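Local coordinates for putative carbohydrate binding protein (Pseudomonas aeruginosa, PDB 3QEC) that probably binds carbohydrates, is associated with heparin and suramin binding, and may take part in carbohydrate transport and biofilm formation, at residues W117-D122 and I126-T131; G28-T33 and G130-L135; A61-L66 and P73-P78; F99-I104 and Y109-E114; H13-T18 and S54-Y59. All coordinates share one frame; numbering follows the deposited sequence.

The five contacts illustrate how chemistry follows position in a beta sandwich. Contacts 2 and 4 lie in the core, where buried aliphatic and aromatic side chains join the two sheets without a hydrogen bond between the paired segments. Contact 1, at the surface, lies within one sheet and relies on backbone bonds of a hairpin; it shares Gly-130 and Thr-131 with contact 2 and uses strand 107-120 in common with contact 4. Contacts 3 and 5 use the two ends of helix 54-63. The first is an exposed apolar clasp of proline and phenylalanine, whereas the second is largely buried and turns on a carboxylate at the helix start.

Contact 1. Residues W117-D122 and I126-T131; sequences WSAQSD and ITEGGT
Four backbone hydrogen bonds stitch Trp-117 to Glu-128 and Ala-119 to Ile-126, the two hydrogen-bonded pairs of an antiparallel hairpin, with Ser-118 and Thr-127 forming the non-hydrogen-bonded pair between them. The straightest is Ile-126 N to Ala-119 O, 2.8 Å long with 178° at the hydrogen. At the other pair, Glu-128 N reaches Trp-117 O at 2.9 Å, while the return bond from Trp-117 N to Glu-128 O is longer, at 3.2 Å. Between the pairs, Ser-118 CA approaches Ile-126 O at 3.4 Å in a CA-H...O contact.

On the face shared by Trp-117, Ala-119 and Glu-128, the indole lies over the partner strand. Its CG sits between the backbone N and carbonyl carbon (chi1 65°), and one ring face then receives Glu-128 CB, 3.8 Å from the centroid of the five-membered ring, in a CH-pi contact. The same face extends over Gly-129, whose CA is 3.6 Å from Trp-117 CZ3. The Glu-128 chain bends at chi2, taking its carboxylate past Ala-119 CB to Ser-34 OG and the Ala-35 backbone N. The charged group is thus satisfied beyond the hairpin, and what the indole meets on this face is the glutamate stem and the Gly-129 backbone.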
# COMPACT_ATOMS: atom_id res chain seq x y z
N TRP A 117 5.24 14.72 -0.98
CA TRP A 117 5.68 15.94 -0.33
C TRP A 117 6.16 16.93 -1.40
O TRP A 117 6.21 16.59 -2.58
CB TRP A 117 6.75 15.65 0.75
CG TRP A 117 8.04 15.10 0.22
CD1 TRP A 117 9.14 15.82 -0.14
CD2 TRP A 117 8.31 13.74 -0.13
NE1 TRP A 117 10.08 14.98 -0.70
CE2 TRP A 117 9.62 13.69 -0.66
CE3 TRP A 117 7.58 12.53 -0.01
CZ2 TRP A 117 10.22 12.50 -1.08
CZ3 TRP A 117 8.17 11.36 -0.44
CH2 TRP A 117 9.47 11.35 -0.97
N SER A 118 6.48 18.15 -0.98
CA SER A 118 6.92 19.22 -1.87
C SER A 118 8.38 19.56 -1.70
O SER A 118 8.90 19.61 -0.59
CB SER A 118 6.08 20.47 -1.66
OG SER A 118 4.93 20.42 -2.49
N ALA A 119 9.02 19.80 -2.84
CA ALA A 119 10.42 20.18 -2.95
C ALA A 119 10.55 21.44 -3.79
O ALA A 119 9.62 21.76 -4.54
CB ALA A 119 11.21 19.04 -3.58
N GLN A 120 11.67 22.16 -3.66
CA GLN A 120 11.98 23.37 -4.43
C GLN A 120 13.17 23.08 -5.33
O GLN A 120 13.99 22.23 -4.98
CB GLN A 120 12.27 24.57 -3.51
CG GLN A 120 11.08 25.04 -2.67
CD GLN A 120 9.98 25.66 -3.50
OE1 GLN A 120 10.14 26.73 -4.11
NE2 GLN A 120 8.82 25.01 -3.52
N SER A 121 13.26 23.75 -6.48
CA SER A 121 14.40 23.52 -7.37
C SER A 121 14.93 24.84 -7.95
O SER A 121 15.86 25.41 -7.37
CB SER A 121 14.04 22.52 -8.47
OG SER A 121 15.23 22.09 -9.10
N ASP A 122 14.37 25.32 -9.07
CA ASP A 122 14.81 26.59 -9.65
C ASP A 122 13.71 27.64 -9.37
O ASP A 122 13.19 28.29 -10.28
CB ASP A 122 15.14 26.42 -11.15
CG ASP A 122 16.00 27.51 -11.78
OD1 ASP A 122 16.57 28.33 -11.03
OD2 ASP A 122 16.12 27.51 -13.02
N ILE A 126 8.12 21.27 -6.88
CA ILE A 126 8.12 19.91 -7.42
C ILE A 126 7.35 19.02 -6.47
O ILE A 126 7.47 19.21 -5.25
CB ILE A 126 9.61 19.42 -7.58
CG1 ILE A 126 10.54 20.43 -8.31
CG2 ILE A 126 9.74 18.00 -8.15
CD1 ILE A 126 10.20 20.85 -9.78
N THR A 127 6.58 18.06 -6.99
CA THR A 127 5.89 17.07 -6.13
C THR A 127 6.73 15.80 -6.18
O THR A 127 7.08 15.32 -7.27
CB THR A 127 4.42 16.88 -6.51
OG1 THR A 127 3.76 18.13 -6.32
CG2 THR A 127 3.74 15.83 -5.65
N GLU A 128 7.14 15.32 -5.00
CA GLU A 128 8.00 14.15 -4.86
C GLU A 128 7.23 12.99 -4.24
O GLU A 128 6.16 13.18 -3.67
CB GLU A 128 9.25 14.51 -4.03
CG GLU A 128 10.18 15.50 -4.71
CD GLU A 128 11.65 15.22 -4.50
OE1 GLU A 128 12.17 14.29 -5.16
OE2 GLU A 128 12.29 15.92 -3.68
N GLY A 129 7.78 11.78 -4.37
CA GLY A 129 7.17 10.57 -3.84
C GLY A 129 6.07 10.01 -4.73
O GLY A 129 6.01 10.31 -5.92
N GLY A 130 5.23 9.18 -4.13
CA GLY A 130 4.13 8.52 -4.82
C GLY A 130 3.64 7.30 -4.06
O GLY A 130 3.68 7.28 -2.82
N THR A 131 3.18 6.29 -4.80
CA THR A 131 2.65 5.05 -4.22
C THR A 131 3.75 4.01 -4.06
O THR A 131 4.72 3.99 -4.83
CB THR A 131 1.47 4.48 -5.05
OG1 THR A 131 1.91 4.26 -6.39
CG2 THR A 131 0.25 5.40 -5.06

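Contact 2. Residues G28-T33 and G130-L135; sequences GDLYLT and GTVTKL
Thr-133 OG1, gripped by both Gly-64 O and Ser-112 OG, secures one side of strand 130-135, while on the other side Val-132 meets Leu-30 and Leu-32 of strand 28-33. Side chain meets side chain here through carbon alone, and no hydrogen bond joins the two segments. Val-132 CG1 comes within 3.9 Å of Leu-30 CD1, and the two side chains run alongside each other, heading opposite ways. Leu-32 passes Val-132 in the same manner, its CD2 lying 4.2 Å from Val-132 CB. The first torsion of Val-132 (chi1 55°) places CG1 between the backbone N and carbonyl carbon, where it can serve both leucines.

The strands belong to different sheets of a beta sandwich: the axes of the two short segments come no nearer than 9.0 Å, with their N-to-C directions 131° apart, as two facing layers rather than neighbours in one layer. Leu-148 of strand 146-148 touches Leu-30 and Val-132 as well, adding to the apolar layer, and Ser-113 lies against Leu-30. Toward the end of strand 28-33, Leu-32 points toward the opposite sheet. The other methyl of that side chain, CD1, rests against the backbone of Gly-130, 3.7 Å from its O.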
# COMPACT_ATOMS: atom_id res chain seq x y z
N GLY A 28 5.78 -2.45 10.84
CA GLY A 28 6.55 -1.94 9.73
C GLY A 28 6.87 -0.48 9.82
O GLY A 28 6.44 0.20 10.75
N ASP A 29 7.61 -0.02 8.81
CA ASP A 29 8.08 1.35 8.65
C ASP A 29 7.83 1.81 7.25
O ASP A 29 8.04 1.05 6.29
CB ASP A 29 9.58 1.44 8.99
CG ASP A 29 9.88 1.14 10.45
OD1 ASP A 29 9.56 1.98 11.31
OD2 ASP A 29 10.44 0.06 10.72
N LEU A 30 7.33 3.06 7.11
CA LEU A 30 7.04 3.68 5.83
C LEU A 30 7.96 4.87 5.58
O LEU A 30 8.08 5.76 6.44
CB LEU A 30 5.56 4.11 5.74
CG LEU A 30 5.17 5.02 4.55
CD1 LEU A 30 5.14 4.26 3.24
CD2 LEU A 30 3.84 5.69 4.80
N TYR A 31 8.61 4.88 4.40
CA TYR A 31 9.47 5.99 3.96
C TYR A 31 9.79 5.88 2.48
O TYR A 31 9.76 4.79 1.90
CB TYR A 31 10.77 6.11 4.80
CG TYR A 31 11.82 5.06 4.52
CD1 TYR A 31 11.80 3.82 5.17
CD2 TYR A 31 12.89 5.33 3.67
CE1 TYR A 31 12.79 2.87 4.94
CE2 TYR A 31 13.88 4.37 3.43
CZ TYR A 31 13.83 3.15 4.07
OH TYR A 31 14.83 2.23 3.84
N LEU A 32 10.09 7.03 1.86
CA LEU A 32 10.51 7.12 0.46
C LEU A 32 11.73 8.02 0.41
O LEU A 32 12.04 8.64 1.43
CB LEU A 32 9.36 7.60 -0.46
CG LEU A 32 8.20 6.59 -0.71
CD1 LEU A 32 7.18 7.16 -1.68
CD2 LEU A 32 8.71 5.24 -1.23
N THR A 33 12.46 8.06 -0.71
CA THR A 33 13.67 8.89 -0.82
C THR A 33 13.48 9.99 -1.85
O THR A 33 12.99 9.73 -2.94
CB THR A 33 14.90 8.02 -1.19
OG1 THR A 33 15.06 6.98 -0.23
CG2 THR A 33 16.19 8.81 -1.26
N GLY A 130 5.23 9.18 -4.13
CA GLY A 130 4.13 8.52 -4.82
C GLY A 130 3.64 7.30 -4.06
O GLY A 130 3.68 7.28 -2.82
N THR A 131 3.18 6.29 -4.80
CA THR A 131 2.65 5.05 -4.22
C THR A 131 3.75 4.01 -4.06
O THR A 131 4.72 3.99 -4.83
CB THR A 131 1.47 4.48 -5.05
OG1 THR A 131 1.91 4.26 -6.39
CG2 THR A 131 0.25 5.40 -5.06
N VAL A 132 3.61 3.17 -3.02
CA VAL A 132 4.52 2.06 -2.73
C VAL A 132 3.65 0.87 -2.24
O VAL A 132 2.78 1.05 -1.38
CB VAL A 132 5.70 2.43 -1.77
CG1 VAL A 132 5.22 3.04 -0.45
CG2 VAL A 132 6.65 1.24 -1.54
N THR A 133 3.84 -0.30 -2.87
CA THR A 133 3.07 -1.53 -2.61
C THR A 133 4.00 -2.74 -2.60
O THR A 133 4.80 -2.93 -3.52
CB THR A 133 1.97 -1.67 -3.69
OG1 THR A 133 1.17 -0.48 -3.72
CG2 THR A 133 1.10 -2.91 -3.52
N LYS A 134 3.86 -3.59 -1.56
CA LYS A 134 4.63 -4.83 -1.39
C LYS A 134 3.69 -6.00 -1.07
O LYS A 134 2.54 -5.79 -0.64
CB LYS A 134 5.67 -4.67 -0.25
CG LYS A 134 6.80 -3.67 -0.53
CD LYS A 134 7.89 -4.26 -1.42
CE LYS A 134 8.90 -3.24 -1.85
NZ LYS A 134 10.00 -3.88 -2.61
N LEU A 135 4.19 -7.24 -1.27
CA LEU A 135 3.49 -8.46 -0.90
C LEU A 135 3.92 -8.90 0.50
O LEU A 135 5.13 -8.91 0.79
CB LEU A 135 3.80 -9.60 -1.91
CG LEU A 135 3.05 -9.65 -3.26
CD1 LEU A 135 3.82 -10.51 -4.27
CD2 LEU A 135 1.61 -10.21 -3.10

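Contact 3. Residues A61-L66 and P73-P78; sequences AKFGNL and PDVQPP
This is an apolar surface contact near the C-terminal end of helix 54-63, where Phe-63 is clasped by the proline-bearing loop 73-78 on the outside of the beta sandwich. Pro-77 CB stands almost exactly over the middle of the Phe-63 ring, 4.0 Å from its centroid and 1° off the normal, a CH-pi contact. Pro-77 CG leans toward one side of the ring, 3.9 Å from Phe-63 CD1. The opposite face is lined, off centre, by CB of Lys-62 from the same helix.

Phe-63 CG stands beside its backbone N (chi1 -49°), which sends the ring outward to the loop. The outer end of the ring also meets the next proline, Pro-78 CD approaching Phe-63 CE2 at 3.6 Å. Tyr-59, one helical turn earlier, adds a second aromatic wall: its ring meets that of Phe-63 at about 45°, and the Tyr-59 side chain also touches both prolines. Beneath, the turn after the helix is tied to the sheet, since Thr-131 OG1 bonds to Phe-63 O and Leu-66 N. At the edge of the phenyl ring, near its plane, Val-75 CG1 lies 4.1 Å from Phe-63 CE1.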
# COMPACT_ATOMS: atom_id res chain seq x y z
N ALA A 61 -0.24 -3.18 -10.44
CA ALA A 61 0.75 -3.17 -11.52
C ALA A 61 0.78 -1.78 -12.18
O ALA A 61 1.87 -1.26 -12.44
CB ALA A 61 0.42 -4.23 -12.56
N LYS A 62 -0.40 -1.18 -12.42
CA LYS A 62 -0.46 0.13 -13.07
C LYS A 62 -0.35 1.30 -12.05
O LYS A 62 0.22 2.32 -12.43
CB LYS A 62 -1.74 0.27 -13.93
N PHE A 63 -0.84 1.17 -10.78
CA PHE A 63 -0.83 2.33 -9.87
C PHE A 63 -0.17 2.12 -8.49
O PHE A 63 -0.15 3.06 -7.69
CB PHE A 63 -2.28 2.83 -9.63
CG PHE A 63 -3.09 3.02 -10.89
CD1 PHE A 63 -2.90 4.14 -11.70
CD2 PHE A 63 -4.02 2.06 -11.29
CE1 PHE A 63 -3.64 4.30 -12.88
CE2 PHE A 63 -4.74 2.21 -12.48
CZ PHE A 63 -4.55 3.33 -13.27
N GLY A 64 0.36 0.94 -8.22
CA GLY A 64 0.90 0.58 -6.92
C GLY A 64 2.29 1.05 -6.54
O GLY A 64 2.57 1.18 -5.34
N ASN A 65 3.18 1.25 -7.53
CA ASN A 65 4.56 1.70 -7.29
C ASN A 65 4.89 2.79 -8.31
O ASN A 65 5.82 2.68 -9.10
CB ASN A 65 5.55 0.53 -7.34
CG ASN A 65 5.46 -0.39 -6.14
OD1 ASN A 65 5.91 -0.06 -5.03
ND2 ASN A 65 4.90 -1.59 -6.35
N LEU A 66 4.09 3.87 -8.28
CA LEU A 66 4.16 4.94 -9.25
C LEU A 66 4.45 6.28 -8.61
O LEU A 66 3.71 6.73 -7.73
CB LEU A 66 2.79 4.97 -10.01
CG LEU A 66 2.54 6.04 -11.09
CD1 LEU A 66 3.58 5.99 -12.21
CD2 LEU A 66 1.13 5.91 -11.65
N PRO A 73 -1.44 12.48 -16.86
CA PRO A 73 -2.57 13.34 -16.43
C PRO A 73 -3.92 12.93 -17.04
O PRO A 73 -4.96 13.20 -16.44
CB PRO A 73 -2.16 14.74 -16.89
CG PRO A 73 -1.20 14.50 -18.00
CD PRO A 73 -0.48 13.23 -17.70
N ASP A 74 -3.89 12.24 -18.21
CA ASP A 74 -5.08 11.76 -18.92
C ASP A 74 -5.58 10.41 -18.37
O ASP A 74 -6.74 10.05 -18.60
CB ASP A 74 -4.80 11.66 -20.43
N VAL A 75 -4.72 9.66 -17.63
CA VAL A 75 -5.06 8.35 -17.05
C VAL A 75 -5.41 8.50 -15.55
O VAL A 75 -4.56 8.88 -14.74
CB VAL A 75 -3.94 7.29 -17.28
CG1 VAL A 75 -4.23 5.99 -16.54
CG2 VAL A 75 -3.73 7.01 -18.77
N GLN A 76 -6.67 8.17 -15.21
CA GLN A 76 -7.16 8.20 -13.83
C GLN A 76 -7.41 6.76 -13.31
O GLN A 76 -7.94 5.95 -14.08
CB GLN A 76 -8.45 9.05 -13.72
CG GLN A 76 -8.24 10.55 -13.91
CD GLN A 76 -7.22 11.15 -12.97
OE1 GLN A 76 -7.26 10.95 -11.74
NE2 GLN A 76 -6.27 11.90 -13.53
N PRO A 77 -7.04 6.41 -12.05
CA PRO A 77 -7.30 5.04 -11.56
C PRO A 77 -8.79 4.72 -11.60
O PRO A 77 -9.61 5.61 -11.32
CB PRO A 77 -6.73 5.05 -10.14
CG PRO A 77 -5.78 6.18 -10.11
CD PRO A 77 -6.39 7.22 -11.00
N PRO A 78 -9.16 3.50 -12.02
CA PRO A 78 -10.59 3.17 -12.10
C PRO A 78 -11.23 3.00 -10.72
O PRO A 78 -10.54 2.81 -9.70
CB PRO A 78 -10.59 1.84 -12.86
CG PRO A 78 -9.29 1.22 -12.53
CD PRO A 78 -8.32 2.35 -12.41

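Contact 4. Residues F99-I104 and Y109-E114; sequences FDFDHI and YYISSE
A single methyl group, Ile-111 CD1, serves two phenylalanines at once, touching Phe-99 and Phe-101 from the facing strand. The arrangement belongs to the core of a beta sandwich: strand 98-104 lies in one sheet and strand 107-120 in the other, although they are consecutive in the chain. The nearest CA atoms across the two segments, such as those of Phe-101 and Ile-111, are 10.8 Å apart, so that side chains alone bridge the gap. Ile-111 extends toward it with CG1 anti to the backbone N (chi1 -170°), and CD1 comes within 3.5 Å of Phe-99 CE1. The side chain of Phe-101 runs at a slant to that of Ile-111, its CE1 lying 4.0 Å from the same CD1.

Ile-26 and Leu-49, from strands of the two different sheets, pack against Phe-101 and Ile-104, and Ile-26 also touches Ile-111, so the methyl lies among other apolar side chains. At residue 103 the chain turns a corner through a G1 beta bulge, in which His-103 and Ile-104 both face Gly-24. Just there His-103 ND1 donates to Asp-102 OD1 at 2.9 Å, meeting the carboxylate oxygen on its anti side. Within the bulge, Ile-104 meets the phenolic end of Tyr-109. The hydroxyl itself is engaged by Pro-105 O, while Ile-104 CG2 approaches Tyr-109 CZ at 3.9 Å.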
# COMPACT_ATOMS: atom_id res chain seq x y z
N PHE A 99 3.95 1.70 11.64
CA PHE A 99 2.57 1.22 11.59
C PHE A 99 2.47 -0.17 12.22
O PHE A 99 3.47 -0.90 12.28
CB PHE A 99 2.03 1.21 10.15
CG PHE A 99 2.78 0.34 9.17
CD1 PHE A 99 2.55 -1.03 9.10
CD2 PHE A 99 3.70 0.91 8.28
CE1 PHE A 99 3.24 -1.83 8.19
CE2 PHE A 99 4.39 0.11 7.36
CZ PHE A 99 4.15 -1.26 7.32
N ASP A 100 1.26 -0.55 12.67
CA ASP A 100 0.99 -1.83 13.30
C ASP A 100 -0.41 -2.33 12.92
O ASP A 100 -1.33 -1.53 12.84
CB ASP A 100 1.10 -1.71 14.85
CG ASP A 100 2.43 -1.18 15.35
OD1 ASP A 100 3.37 -1.98 15.50
OD2 ASP A 100 2.55 0.05 15.55
N PHE A 101 -0.56 -3.65 12.71
CA PHE A 101 -1.83 -4.32 12.43
C PHE A 101 -1.97 -5.45 13.41
O PHE A 101 -0.97 -6.09 13.75
CB PHE A 101 -1.90 -4.85 10.99
CG PHE A 101 -1.99 -3.82 9.89
CD1 PHE A 101 -0.84 -3.31 9.29
CD2 PHE A 101 -3.23 -3.44 9.37
CE1 PHE A 101 -0.92 -2.39 8.24
CE2 PHE A 101 -3.32 -2.52 8.32
CZ PHE A 101 -2.16 -1.99 7.76
N ASP A 102 -3.20 -5.71 13.87
CA ASP A 102 -3.46 -6.79 14.82
C ASP A 102 -4.56 -7.71 14.26
O ASP A 102 -5.28 -7.31 13.34
CB ASP A 102 -3.83 -6.22 16.20
CG ASP A 102 -5.06 -5.34 16.22
OD1 ASP A 102 -6.19 -5.89 16.24
OD2 ASP A 102 -4.89 -4.09 16.22
N HIS A 103 -4.66 -8.95 14.80
CA HIS A 103 -5.64 -9.97 14.40
C HIS A 103 -5.65 -10.22 12.88
O HIS A 103 -6.71 -10.36 12.26
CB HIS A 103 -7.04 -9.62 14.94
CG HIS A 103 -7.09 -9.63 16.43
ND1 HIS A 103 -7.03 -8.46 17.17
CD2 HIS A 103 -7.10 -10.68 17.29
CE1 HIS A 103 -7.05 -8.83 18.44
NE2 HIS A 103 -7.09 -10.16 18.56
N ILE A 104 -4.45 -10.33 12.27
CA ILE A 104 -4.31 -10.57 10.84
C ILE A 104 -4.44 -12.08 10.54
O ILE A 104 -3.65 -12.90 11.04
CB ILE A 104 -2.98 -9.96 10.26
CG1 ILE A 104 -2.94 -8.43 10.42
CG2 ILE A 104 -2.73 -10.37 8.79
CD1 ILE A 104 -4.26 -7.67 10.11
N TYR A 109 -1.16 -11.04 1.22
CA TYR A 109 -1.68 -9.68 1.14
C TYR A 109 -0.83 -8.71 0.35
O TYR A 109 0.37 -8.92 0.17
CB TYR A 109 -1.77 -9.09 2.58
CG TYR A 109 -2.63 -9.87 3.55
CD1 TYR A 109 -2.11 -10.96 4.25
CD2 TYR A 109 -3.94 -9.50 3.81
CE1 TYR A 109 -2.90 -11.69 5.13
CE2 TYR A 109 -4.74 -10.22 4.69
CZ TYR A 109 -4.22 -11.32 5.34
OH TYR A 109 -5.00 -12.04 6.21
N TYR A 110 -1.47 -7.61 -0.05
CA TYR A 110 -0.85 -6.40 -0.57
C TYR A 110 -0.86 -5.42 0.57
O TYR A 110 -1.90 -5.24 1.20
CB TYR A 110 -1.56 -5.80 -1.81
CG TYR A 110 -1.27 -6.52 -3.11
CD1 TYR A 110 0.03 -6.59 -3.61
CD2 TYR A 110 -2.28 -7.14 -3.84
CE1 TYR A 110 0.31 -7.30 -4.78
CE2 TYR A 110 -2.01 -7.86 -5.00
CZ TYR A 110 -0.71 -7.92 -5.48
OH TYR A 110 -0.45 -8.61 -6.64
N ILE A 111 0.30 -4.85 0.89
CA ILE A 111 0.42 -3.80 1.92
C ILE A 111 0.82 -2.55 1.09
O ILE A 111 1.76 -2.62 0.30
CB ILE A 111 1.33 -4.21 3.10
CG1 ILE A 111 1.24 -3.20 4.27
CG2 ILE A 111 2.78 -4.56 2.67
CD1 ILE A 111 1.78 -3.76 5.61
N SER A 112 -0.00 -1.50 1.14
CA SER A 112 0.13 -0.35 0.26
C SER A 112 -0.12 1.00 0.94
O SER A 112 -1.01 1.11 1.79
CB SER A 112 -0.87 -0.50 -0.89
OG SER A 112 -0.64 0.43 -1.94
N SER A 113 0.62 2.03 0.50
CA SER A 113 0.51 3.41 1.00
C SER A 113 0.86 4.44 -0.09
O SER A 113 1.36 4.07 -1.16
CB SER A 113 1.42 3.62 2.21
OG SER A 113 1.03 4.78 2.93
N GLU A 114 0.56 5.72 0.18
CA GLU A 114 0.85 6.85 -0.70
C GLU A 114 1.51 7.94 0.14
O GLU A 114 0.92 8.42 1.11
CB GLU A 114 -0.40 7.35 -1.42
CG GLU A 114 -0.17 8.56 -2.31
CD GLU A 114 -1.18 8.82 -3.41
OE1 GLU A 114 -2.08 7.98 -3.63
OE2 GLU A 114 -1.04 9.85 -4.10

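Contact 5. Residues H13-T18 and S54-Y59; sequences HEYAAT and SYMKAY
Helix 12-16 approaches the start of helix 54-63 most closely at Glu-14 and Ser-54, whose CA atoms are 8.1 Å apart, a gap spanned by side chains. Glu-14 carries the polar part. Its chain is extended beyond CG (chi2 -178°) and brings the carboxylate to the first residue of the other helix. OE1 accepts from Ser-54 N on its syn lone pair, in a bond of 2.8 Å with an angle of 172° at the hydrogen. The second oxygen, OE2, takes the hydroxyl of the same serine, OG to OE2 being 2.9 Å, also from the syn side but 24° out of the carboxylate plane. Two bonds to one residue restrain rotation of the carboxylate, and a negative group at a helix N-terminus would be expected to gain from the helix dipole.

Beside this polar clamp, Tyr-15 reaches out with its hydroxyl end, which lies 3.8 Å from CG of Met-56, present as selenomethionine. The Tyr-15 side chain crosses those of Met-56 and Tyr-55 at about a right angle, with Tyr-15 OH 4.1 Å from Tyr-55 CD2. The hydroxyl bonds to Thr-53 OG1, just before the helix.

Around the contact, Phe-10 stacks on Tyr-15 and meets Tyr-55 edge-to-face. Tyr-15 also rests on Pro-51 of strand 46-51, while Met-56 packs on Glu-50 of the same strand and Tyr-110 of strand 107-120, setting both helices against one sheet of the sandwich.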
# COMPACT_ATOMS: atom_id res chain seq x y z
N HIS A 13 -14.76 -16.11 -6.01
CA HIS A 13 -14.14 -17.31 -5.48
C HIS A 13 -12.82 -16.99 -4.71
O HIS A 13 -12.56 -17.56 -3.64
CB HIS A 13 -13.90 -18.31 -6.65
CG HIS A 13 -13.15 -17.74 -7.82
ND1 HIS A 13 -13.76 -16.91 -8.74
CD2 HIS A 13 -11.86 -17.92 -8.18
CE1 HIS A 13 -12.83 -16.60 -9.62
NE2 HIS A 13 -11.67 -17.19 -9.33
N GLU A 14 -11.99 -16.10 -5.29
CA GLU A 14 -10.71 -15.72 -4.68
C GLU A 14 -10.91 -15.08 -3.32
O GLU A 14 -10.16 -15.40 -2.40
CB GLU A 14 -9.92 -14.80 -5.61
CG GLU A 14 -9.29 -15.54 -6.77
CD GLU A 14 -8.45 -14.67 -7.68
OE1 GLU A 14 -7.77 -13.76 -7.17
OE2 GLU A 14 -8.44 -14.94 -8.91
N TYR A 15 -11.95 -14.22 -3.17
CA TYR A 15 -12.25 -13.57 -1.90
C TYR A 15 -12.91 -14.55 -0.91
O TYR A 15 -12.59 -14.52 0.28
CB TYR A 15 -13.11 -12.30 -2.14
CG TYR A 15 -12.27 -11.15 -2.66
CD1 TYR A 15 -11.55 -10.34 -1.79
CD2 TYR A 15 -12.11 -10.94 -4.03
CE1 TYR A 15 -10.71 -9.33 -2.26
CE2 TYR A 15 -11.28 -9.93 -4.52
CZ TYR A 15 -10.58 -9.12 -3.63
OH TYR A 15 -9.76 -8.12 -4.08
N ALA A 16 -13.78 -15.46 -1.40
CA ALA A 16 -14.48 -16.47 -0.59
C ALA A 16 -13.49 -17.46 0.07
O ALA A 16 -13.68 -17.83 1.23
CB ALA A 16 -15.48 -17.23 -1.45
N ALA A 17 -12.43 -17.84 -0.64
CA ALA A 17 -11.40 -18.77 -0.14
C ALA A 17 -10.50 -18.14 0.95
O ALA A 17 -9.78 -18.88 1.62
CB ALA A 17 -10.54 -19.27 -1.30
N THR A 18 -10.53 -16.82 1.15
CA THR A 18 -9.65 -16.24 2.17
C THR A 18 -10.19 -16.42 3.60
O THR A 18 -11.40 -16.32 3.83
CB THR A 18 -9.36 -14.74 1.90
OG1 THR A 18 -10.54 -13.97 2.08
CG2 THR A 18 -8.79 -14.48 0.53
N SER A 54 -6.03 -11.67 -8.02
CA SER A 54 -5.71 -11.41 -9.42
C SER A 54 -6.26 -10.02 -9.86
O SER A 54 -5.67 -9.36 -10.71
CB SER A 54 -6.26 -12.52 -10.31
OG SER A 54 -7.68 -12.55 -10.30
N TYR A 55 -7.36 -9.58 -9.20
CA TYR A 55 -8.05 -8.30 -9.37
C TYR A 55 -7.12 -7.13 -8.95
O TYR A 55 -6.86 -6.25 -9.77
CB TYR A 55 -9.36 -8.30 -8.52
CG TYR A 55 -10.25 -7.08 -8.70
CD1 TYR A 55 -10.93 -6.86 -9.89
CD2 TYR A 55 -10.45 -6.18 -7.65
CE1 TYR A 55 -11.76 -5.74 -10.06
CE2 TYR A 55 -11.25 -5.04 -7.82
CZ TYR A 55 -11.90 -4.83 -9.01
OH TYR A 55 -12.71 -3.72 -9.17
N MSE A 56 -6.59 -7.16 -7.71
CA MSE A 56 -5.70 -6.10 -7.20
C MSE A 56 -4.26 -6.18 -7.79
O MSE A 56 -3.57 -5.16 -7.83
CB MSE A 56 -5.68 -6.06 -5.67
CG MSE A 56 -7.03 -5.61 -5.07
SE MSE A 56 -7.78 -4.01 -5.93
CE MSE A 56 -6.61 -2.66 -5.14
N LYS A 57 -3.83 -7.36 -8.28
CA LYS A 57 -2.52 -7.52 -8.95
C LYS A 57 -2.49 -6.62 -10.19
O LYS A 57 -1.50 -5.93 -10.44
CB LYS A 57 -2.29 -9.00 -9.34
CG LYS A 57 -1.01 -9.26 -10.13
CD LYS A 57 -0.85 -10.73 -10.48
CE LYS A 57 0.41 -11.02 -11.24
NZ LYS A 57 0.63 -12.49 -11.38
N ALA A 58 -3.61 -6.63 -10.96
CA ALA A 58 -3.81 -5.81 -12.16
C ALA A 58 -3.84 -4.31 -11.80
O ALA A 58 -3.25 -3.49 -12.51
CB ALA A 58 -5.10 -6.23 -12.86
N TYR A 59 -4.50 -3.96 -10.68
CA TYR A 59 -4.59 -2.57 -10.22
C TYR A 59 -3.21 -2.05 -9.79
O TYR A 59 -2.75 -1.03 -10.32
CB TYR A 59 -5.61 -2.44 -9.07
CG TYR A 59 -5.82 -1.01 -8.62
CD1 TYR A 59 -6.75 -0.19 -9.25
CD2 TYR A 59 -5.06 -0.47 -7.58
CE1 TYR A 59 -6.94 1.14 -8.84
CE2 TYR A 59 -5.22 0.86 -7.19
CZ TYR A 59 -6.18 1.65 -7.81
OH TYR A 59 -6.33 2.96 -7.40